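Local coordinates for protein CIP1 (PDB 3ZYP) that binds calcium through a beta-sandwich jelly-roll core domain and, as a cellulose-induced fungal protein, probably interacts with carbohydrate, at residues A[51-57]-A[190-196]; A[145-151]-A[182-186]. All blocks are in the same frame, centred on the assembly; numbering follows the deposited sequence. Where two conformers were deposited one is given.

Contact 1: A[51-57]-A[190-196]; sequences YCGHIFF and NFGWEAY. With PEG (di(hydroxyethyl)ether), chain G; PEG (di(hydroxyethyl)ether), chain F.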
loop_
_atom_site.group_PDB
_atom_site.type_symbol
_atom_site.label_atom_id
_atom_site.label_comp_id
_atom_site.label_asym_id
_atom_site.label_seq_id
_atom_site.Cartn_x
_atom_site.Cartn_y
_atom_site.Cartn_z
ATOM N N TYR A 51 2.145 -17.274 -2.012
ATOM C CA TYR A 51 1.422 -16.271 -2.797
ATOM C C TYR A 51 -0.085 -16.469 -2.776
ATOM O O TYR A 51 -0.833 -15.514 -2.618
ATOM C CB TYR A 51 1.908 -16.280 -4.249
ATOM C CG TYR A 51 1.138 -15.384 -5.200
ATOM C CD1 TYR A 51 1.499 -14.051 -5.374
ATOM C CD2 TYR A 51 0.053 -15.879 -5.929
ATOM C CE1 TYR A 51 0.812 -13.232 -6.262
ATOM C CE2 TYR A 51 -0.651 -15.069 -6.806
ATOM C CZ TYR A 51 -0.264 -13.742 -6.961
ATOM O OH TYR A 51 -0.947 -12.911 -7.820
ATOM N N CYS A 52 -0.530 -17.712 -2.921
ATOM C CA CYS A 52 -1.952 -18.043 -2.992
ATOM C C CYS A 52 -2.709 -17.758 -1.690
ATOM O O CYS A 52 -3.941 -17.738 -1.666
ATOM C CB CYS A 52 -2.121 -19.509 -3.401
ATOM S SG CYS A 52 -1.439 -19.908 -5.040
ATOM N N GLY A 53 -1.967 -17.564 -0.598
ATOM C CA GLY A 53 -2.575 -17.187 0.681
ATOM C C GLY A 53 -2.996 -15.715 0.694
ATOM O O GLY A 53 -3.609 -15.246 1.658
ATOM N N HIS A 54 -2.682 -14.997 -0.381
ATOM C CA HIS A 54 -2.968 -13.564 -0.449
ATOM C C HIS A 54 -4.459 -13.257 -0.468
ATOM O O HIS A 54 -5.289 -14.088 -0.862
ATOM C CB HIS A 54 -2.268 -12.903 -1.649
ATOM C CG HIS A 54 -2.789 -13.327 -2.994
ATOM N ND1 HIS A 54 -2.420 -12.689 -4.158
ATOM C CD2 HIS A 54 -3.612 -14.338 -3.365
ATOM C CE1 HIS A 54 -3.009 -13.273 -5.187
ATOM N NE2 HIS A 54 -3.729 -14.284 -4.734
ATOM N N ILE A 55 -4.802 -12.049 -0.040
ATOM C CA ILE A 55 -6.147 -11.551 -0.242
ATOM C C ILE A 55 -6.184 -10.045 -0.044
ATOM O O ILE A 55 -5.369 -9.509 0.700
ATOM C CB ILE A 55 -7.164 -12.260 0.699
ATOM C CG1 ILE A 55 -8.606 -12.099 0.204
ATOM C CG2 ILE A 55 -6.961 -11.817 2.148
ATOM C CD1 ILE A 55 -9.565 -13.140 0.780
ATOM N N PHE A 56 -7.112 -9.398 -0.739
ATOM C CA PHE A 56 -7.301 -7.944 -0.705
ATOM C C PHE A 56 -8.775 -7.601 -0.786
ATOM O O PHE A 56 -9.583 -8.424 -1.214
ATOM C CB PHE A 56 -6.607 -7.273 -1.911
ATOM C CG PHE A 56 -5.122 -7.519 -1.993
ATOM C CD1 PHE A 56 -4.623 -8.655 -2.634
ATOM C CD2 PHE A 56 -4.223 -6.615 -1.437
ATOM C CE1 PHE A 56 -3.245 -8.872 -2.701
ATOM C CE2 PHE A 56 -2.841 -6.821 -1.497
ATOM C CZ PHE A 56 -2.354 -7.964 -2.128
ATOM N N PHE A 57 -9.131 -6.392 -0.373
ATOM C CA PHE A 57 -10.391 -5.781 -0.794
ATOM C C PHE A 57 -10.007 -4.472 -1.475
ATOM O O PHE A 57 -8.940 -3.916 -1.212
ATOM C CB PHE A 57 -11.347 -5.527 0.385
ATOM C CG PHE A 57 -10.824 -4.511 1.367
ATOM C CD1 PHE A 57 -9.984 -4.909 2.423
ATOM C CD2 PHE A 57 -11.187 -3.172 1.255
ATOM C CE1 PHE A 57 -9.478 -3.954 3.310
ATOM C CE2 PHE A 57 -10.680 -2.221 2.144
ATOM C CZ PHE A 57 -9.841 -2.616 3.177
ATOM N N ASN A 190 -6.124 -1.606 -3.924
ATOM C CA ASN A 190 -6.499 -2.783 -3.142
ATOM C C ASN A 190 -5.636 -2.867 -1.899
ATOM O O ASN A 190 -4.428 -2.644 -1.971
ATOM C CB ASN A 190 -6.356 -4.068 -3.974
ATOM C CG ASN A 190 -7.154 -4.016 -5.263
ATOM O OD1 ASN A 190 -8.311 -4.405 -5.283
ATOM N ND2 ASN A 190 -6.551 -3.491 -6.332
ATOM N N PHE A 191 -6.260 -3.233 -0.781
ATOM C CA PHE A 191 -5.634 -3.244 0.536
ATOM C C PHE A 191 -5.688 -4.664 1.060
ATOM O O PHE A 191 -6.745 -5.284 1.006
ATOM C CB PHE A 191 -6.462 -2.335 1.459
ATOM C CG PHE A 191 -6.593 -0.922 0.952
ATOM C CD1 PHE A 191 -5.638 0.027 1.279
ATOM C CD2 PHE A 191 -7.665 -0.544 0.157
ATOM C CE1 PHE A 191 -5.746 1.352 0.820
ATOM C CE2 PHE A 191 -7.785 0.771 -0.323
ATOM C CZ PHE A 191 -6.824 1.722 0.011
ATOM N N GLY A 192 -4.584 -5.200 1.564
ATOM C CA GLY A 192 -4.601 -6.567 2.065
ATOM C C GLY A 192 -3.216 -7.074 2.372
ATOM O O GLY A 192 -2.423 -6.363 2.978
ATOM N N TRP A 193 -2.934 -8.326 2.003
ATOM C CA TRP A 193 -1.659 -8.950 2.343
ATOM C C TRP A 193 -1.280 -9.951 1.269
ATOM O O TRP A 193 -2.125 -10.755 0.863
ATOM C CB TRP A 193 -1.740 -9.666 3.708
ATOM C CG TRP A 193 -0.401 -10.184 4.146
ATOM C CD1 TRP A 193 0.059 -11.471 4.048
ATOM C CD2 TRP A 193 0.668 -9.416 4.707
ATOM N NE1 TRP A 193 1.348 -11.550 4.530
ATOM C CE2 TRP A 193 1.743 -10.304 4.944
ATOM C CE3 TRP A 193 0.815 -8.061 5.053
ATOM C CZ2 TRP A 193 2.958 -9.881 5.509
ATOM C CZ3 TRP A 193 2.025 -7.641 5.609
ATOM C CH2 TRP A 193 3.078 -8.554 5.826
ATOM N N GLU A 194 -0.018 -9.933 0.854
ATOM C CA GLU A 194 0.517 -10.882 -0.146
ATOM C C GLU A 194 1.993 -11.101 0.131
ATOM O O GLU A 194 2.752 -10.142 0.274
ATOM C CB GLU A 194 0.324 -10.306 -1.555
ATOM C CG GLU A 194 0.818 -11.177 -2.698
ATOM C CD GLU A 194 0.503 -10.533 -4.033
ATOM O OE1 GLU A 194 -0.654 -10.639 -4.490
ATOM O OE2 GLU A 194 1.409 -9.889 -4.603
ATOM N N ALA A 195 2.411 -12.367 0.201
ATOM C CA ALA A 195 3.822 -12.681 0.391
ATOM C C ALA A 195 4.164 -13.985 -0.299
ATOM O O ALA A 195 3.610 -15.029 0.045
ATOM C CB ALA A 195 4.158 -12.771 1.875
ATOM N N TYR A 196 5.101 -13.917 -1.241
ATOM C CA TYR A 196 5.567 -15.115 -1.950
ATOM C C TYR A 196 6.250 -16.120 -1.015
ATOM O O TYR A 196 6.137 -17.332 -1.225
ATOM C CB TYR A 196 6.466 -14.751 -3.135
ATOM C CG TYR A 196 5.734 -14.692 -4.465
ATOM C CD1 TYR A 196 5.260 -15.864 -5.086
ATOM C CD2 TYR A 196 5.503 -13.474 -5.102
ATOM C CE1 TYR A 196 4.574 -15.814 -6.312
ATOM C CE2 TYR A 196 4.836 -13.412 -6.326
ATOM C CZ TYR A 196 4.370 -14.583 -6.929
ATOM O OH TYR A 196 3.698 -14.525 -8.147
HETATM C C1 PEG G . 5.098 -10.290 -2.336
HETATM O O1 PEG G . 6.097 -11.302 -2.197
HETATM C C2 PEG G . 4.736 -10.069 -3.800
HETATM O O2 PEG G . 3.761 -9.018 -3.874
HETATM C C1 PEG F . -10.352 -3.843 -7.829
HETATM O O1 PEG F . -11.657 -3.388 -7.447
HETATM C C2 PEG F . -9.400 -2.661 -7.844
HETATM O O2 PEG F . -8.295 -2.966 -8.683
HETATM O O HOH W 1 4.638 -18.526 -3.137
HETATM O O HOH W 2 -1.351 -10.091 -6.928
#
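Antiparallel backbone pairing joins 51-57 to 190-196 inside the beta-sandwich, where strand 55-59 lies beside strand 189-191 in one of the two sheets. Two hydrogen-bonded pairs carry it. Ile55 N gives to Trp193 O (3.1 Å) and Trp193 N returns to Ile55 O (3.0 Å); Phe57 N reaches Phe191 O (3.0 Å) and Phe191 N reaches Phe57 O (2.8 Å). Between them Phe56 faces Gly192 in a non-hydrogen-bonded pair, with CA atoms only 4.1 Å apart. Segment 190-196 turns a corner at Gly192; a CB there would strike Ile55 O and Phe56 CA. Ile55, Phe57, Phe191 and Trp193 share one face of the sheet, on which Ile55 and Phe57 meet Val28 and Val44 of the opposing sheet. Phe191 CB sits over the Phe57 ring, a CH-pi contact 4.1 Å from its centroid. The Phe56 ring, by contrast, lies along the backbone of 191-193, and its CZ touches Glu194 CB at 3.6 Å. Just before strand 55-59 the contact turns polar: His54 ND1 donates to Glu194 OE1 at 2.7 Å, nearly straight, while His54 NE2 is hydrogen-bonded to the carbonyl O of Cys22, the disulfide partner of Cys52. Water 2 links the same OE1 of Glu194 to Tyr51 OH, which also bonds to Asp21. At the outer end the Tyr51 and Tyr196 rings form an offset stack, centroids 4.6 Å apart. The His54-Glu194 bond joins the residue just after the 3-10 segment 51-53 to strand 193-194. Both ring nitrogens of His54 act as donors, consistent with a protonated, positively charged imidazole beside Glu194.

Contact 2: A[145-151]-A[182-186]; sequences LGTDGTI and YIPEI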
loop_
_atom_site.group_PDB
_atom_site.type_symbol
_atom_site.label_atom_id
_atom_site.label_comp_id
_atom_site.label_asym_id
_atom_site.label_seq_id
_atom_site.Cartn_x
_atom_site.Cartn_y
_atom_site.Cartn_z
ATOM N N LEU A 145 0.252 10.047 -6.065
ATOM C CA LEU A 145 0.775 9.721 -7.384
ATOM C C LEU A 145 0.439 10.898 -8.297
ATOM O O LEU A 145 -0.721 11.236 -8.477
ATOM C CB LEU A 145 0.134 8.432 -7.919
ATOM C CG LEU A 145 0.194 7.194 -7.006
ATOM C CD1 LEU A 145 -0.477 5.998 -7.676
ATOM C CD2 LEU A 145 1.625 6.840 -6.611
ATOM N N GLY A 146 1.465 11.543 -8.843
ATOM C CA GLY A 146 1.269 12.706 -9.697
ATOM C C GLY A 146 1.193 12.332 -11.154
ATOM O O GLY A 146 1.114 11.157 -11.500
ATOM N N THR A 147 1.219 13.346 -12.016
ATOM C CA THR A 147 1.116 13.112 -13.451
ATOM C C THR A 147 2.448 13.268 -14.182
ATOM O O THR A 147 2.533 12.991 -15.378
ATOM C CB THR A 147 0.091 14.071 -14.102
ATOM O OG1 THR A 147 0.499 15.424 -13.870
ATOM C CG2 THR A 147 -1.328 13.852 -13.526
ATOM N N ASP A 148 3.477 13.709 -13.467
ATOM C CA ASP A 148 4.780 13.985 -14.086
ATOM C C ASP A 148 5.916 13.070 -13.603
ATOM O O ASP A 148 7.083 13.301 -13.929
ATOM C CB ASP A 148 5.156 15.456 -13.867
ATOM C CG ASP A 148 5.154 15.852 -12.401
ATOM O OD1 ASP A 148 5.106 14.954 -11.524
ATOM O OD2 ASP A 148 5.197 17.050 -12.103
ATOM N N GLY A 149 5.574 12.029 -12.842
ATOM C CA GLY A 149 6.579 11.150 -12.250
ATOM C C GLY A 149 6.639 11.286 -10.738
ATOM O O GLY A 149 7.225 10.425 -10.066
ATOM N N THR A 150 6.059 12.370 -10.219
ATOM C CA THR A 150 6.020 12.637 -8.779
ATOM C C THR A 150 5.334 11.508 -8.029
ATOM O O THR A 150 4.259 11.057 -8.408
ATOM C CB THR A 150 5.271 13.948 -8.459
ATOM O OG1 THR A 150 5.976 15.046 -9.057
ATOM C CG2 THR A 150 5.149 14.168 -6.953
ATOM N N ILE A 151 6.000 11.046 -6.977
ATOM C CA ILE A 151 5.387 10.168 -5.985
ATOM C C ILE A 151 5.789 10.734 -4.638
ATOM O O ILE A 151 6.962 11.029 -4.402
ATOM C CB ILE A 151 5.868 8.726 -6.105
ATOM C CG1 ILE A 151 5.464 8.146 -7.462
ATOM C CG2 ILE A 151 5.290 7.891 -4.928
ATOM C CD1 ILE A 151 5.934 6.724 -7.723
ATOM N N TYR A 182 9.112 6.478 -15.729
ATOM C CA TYR A 182 7.933 5.816 -15.182
ATOM C C TYR A 182 6.981 6.829 -14.574
ATOM O O TYR A 182 7.361 7.601 -13.693
ATOM C CB TYR A 182 8.305 4.738 -14.153
ATOM C CG TYR A 182 7.100 4.174 -13.428
ATOM C CD1 TYR A 182 6.213 3.309 -14.074
ATOM C CD2 TYR A 182 6.831 4.524 -12.104
ATOM C CE1 TYR A 182 5.098 2.797 -13.405
ATOM C CE2 TYR A 182 5.723 4.023 -11.439
ATOM C CZ TYR A 182 4.866 3.163 -12.090
ATOM O OH TYR A 182 3.764 2.667 -11.441
ATOM N N ILE A 183 5.749 6.828 -15.065
ATOM C CA ILE A 183 4.689 7.635 -14.483
ATOM C C ILE A 183 3.520 6.702 -14.227
ATOM O O ILE A 183 3.012 6.093 -15.166
ATOM C CB ILE A 183 4.245 8.800 -15.409
ATOM C CG1 ILE A 183 5.418 9.756 -15.660
ATOM C CG2 ILE A 183 3.079 9.559 -14.793
ATOM C CD1 ILE A 183 5.184 10.714 -16.788
ATOM N N PRO A 184 3.091 6.573 -12.952
ATOM C CA PRO A 184 1.983 5.658 -12.683
ATOM C C PRO A 184 0.707 6.116 -13.376
ATOM O O PRO A 184 0.482 7.315 -13.532
ATOM C CB PRO A 184 1.803 5.752 -11.159
ATOM C CG PRO A 184 3.080 6.269 -10.639
ATOM C CD PRO A 184 3.662 7.146 -11.720
ATOM N N GLU A 185 -0.110 5.156 -13.793
ATOM C CA GLU A 185 -1.454 5.446 -14.276
ATOM C C GLU A 185 -2.376 4.372 -13.720
ATOM O O GLU A 185 -2.776 3.443 -14.426
ATOM C CB GLU A 185 -1.495 5.480 -15.812
ATOM C CG GLU A 185 -2.718 6.206 -16.354
ATOM C CD GLU A 185 -2.797 6.224 -17.886
ATOM O OE1 GLU A 185 -1.922 5.633 -18.555
ATOM O OE2 GLU A 185 -3.757 6.825 -18.417
ATOM N N ILE A 186 -2.695 4.480 -12.431
ATOM C CA ILE A 186 -3.389 3.377 -11.768
ATOM C C ILE A 186 -4.886 3.364 -12.072
ATOM O O ILE A 186 -5.486 4.399 -12.345
ATOM C CB ILE A 186 -3.147 3.324 -10.225
ATOM C CG1 ILE A 186 -3.786 4.529 -9.521
ATOM C CG2 ILE A 186 -1.655 3.135 -9.903
ATOM C CD1 ILE A 186 -3.980 4.361 -8.012
HETATM O O HOH W 3 7.662 7.701 -10.677
#
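Leu145, the last residue of strand 139-145, opens the contact by turning its side chain toward 182-186: its CD1 lies 3.8 Å from Ile186 CG2 and 4.2 Å from Pro184 CB. Met89 of strand 84-90 touches both Leu145 and Ile186, so this small apolar cluster reaches into the neighbouring sheet. Gly146 begins the turn, its N bonded to Thr150 O at 2.9 Å, and its O lies 4.2 Å from Ile183 CG2. Thr147 and Asp148 direct their CB atoms away and meet Ile183 through main-chain atoms, with Thr147 O 3.5 Å from Ile183 CG2. The Asp148 carboxylate instead works within the turn: OD1 accepts from Thr150 N at 3.0 Å, an Asx turn, and from Thr150 OG1 at 2.6 Å. Gly149 makes the closest backbone approach, its CA 4.6 Å from that of Ile183, and its N is 3.6 Å from Ile183 CG1. Its positive phi of 112° would jam a CB against the preceding carbonyl oxygen. Water 3 bridges the two segments here, donating to Gly149 O at 2.8 Å and Tyr182 O at 3.0 Å. Thr150 faces away, touching Pro167, before Ile151 starts the return strand and sets CD1 4.1 Å from Pro184 CG. The covering segment is itself tied to the loop after strand 84-90, since Tyr182 OH and Glu185 N both bond to Asp91. The arrangement is that of a beta-hairpin, strands 139-145 and 151-155, whose connecting turn carries an Asx turn and is covered by an extended loop crossing the sandwich.

Contact 1 is buried and contact 2 only partly so; they lie on opposite sides of the chain's centre, their centres about 24 Å apart. Along the sequence contact 2 is nested within the loop that contact 1 closes: 182-186 leads almost directly into strand 189-191, so one run of chain first covers a hairpin turn and then enters a sheet. Strand pairing within that sheet gives contact 1 main-chain hydrogen bonds, with aromatic packing and a histidine-carboxylate pair, whereas in contact 2 a loop meets a hairpin turn through aliphatic side chains, some packed on the turn's main chain, and a bridging water. Strand 84-90 borders both, pairing with 189-191 and touching Leu145 and Ile186.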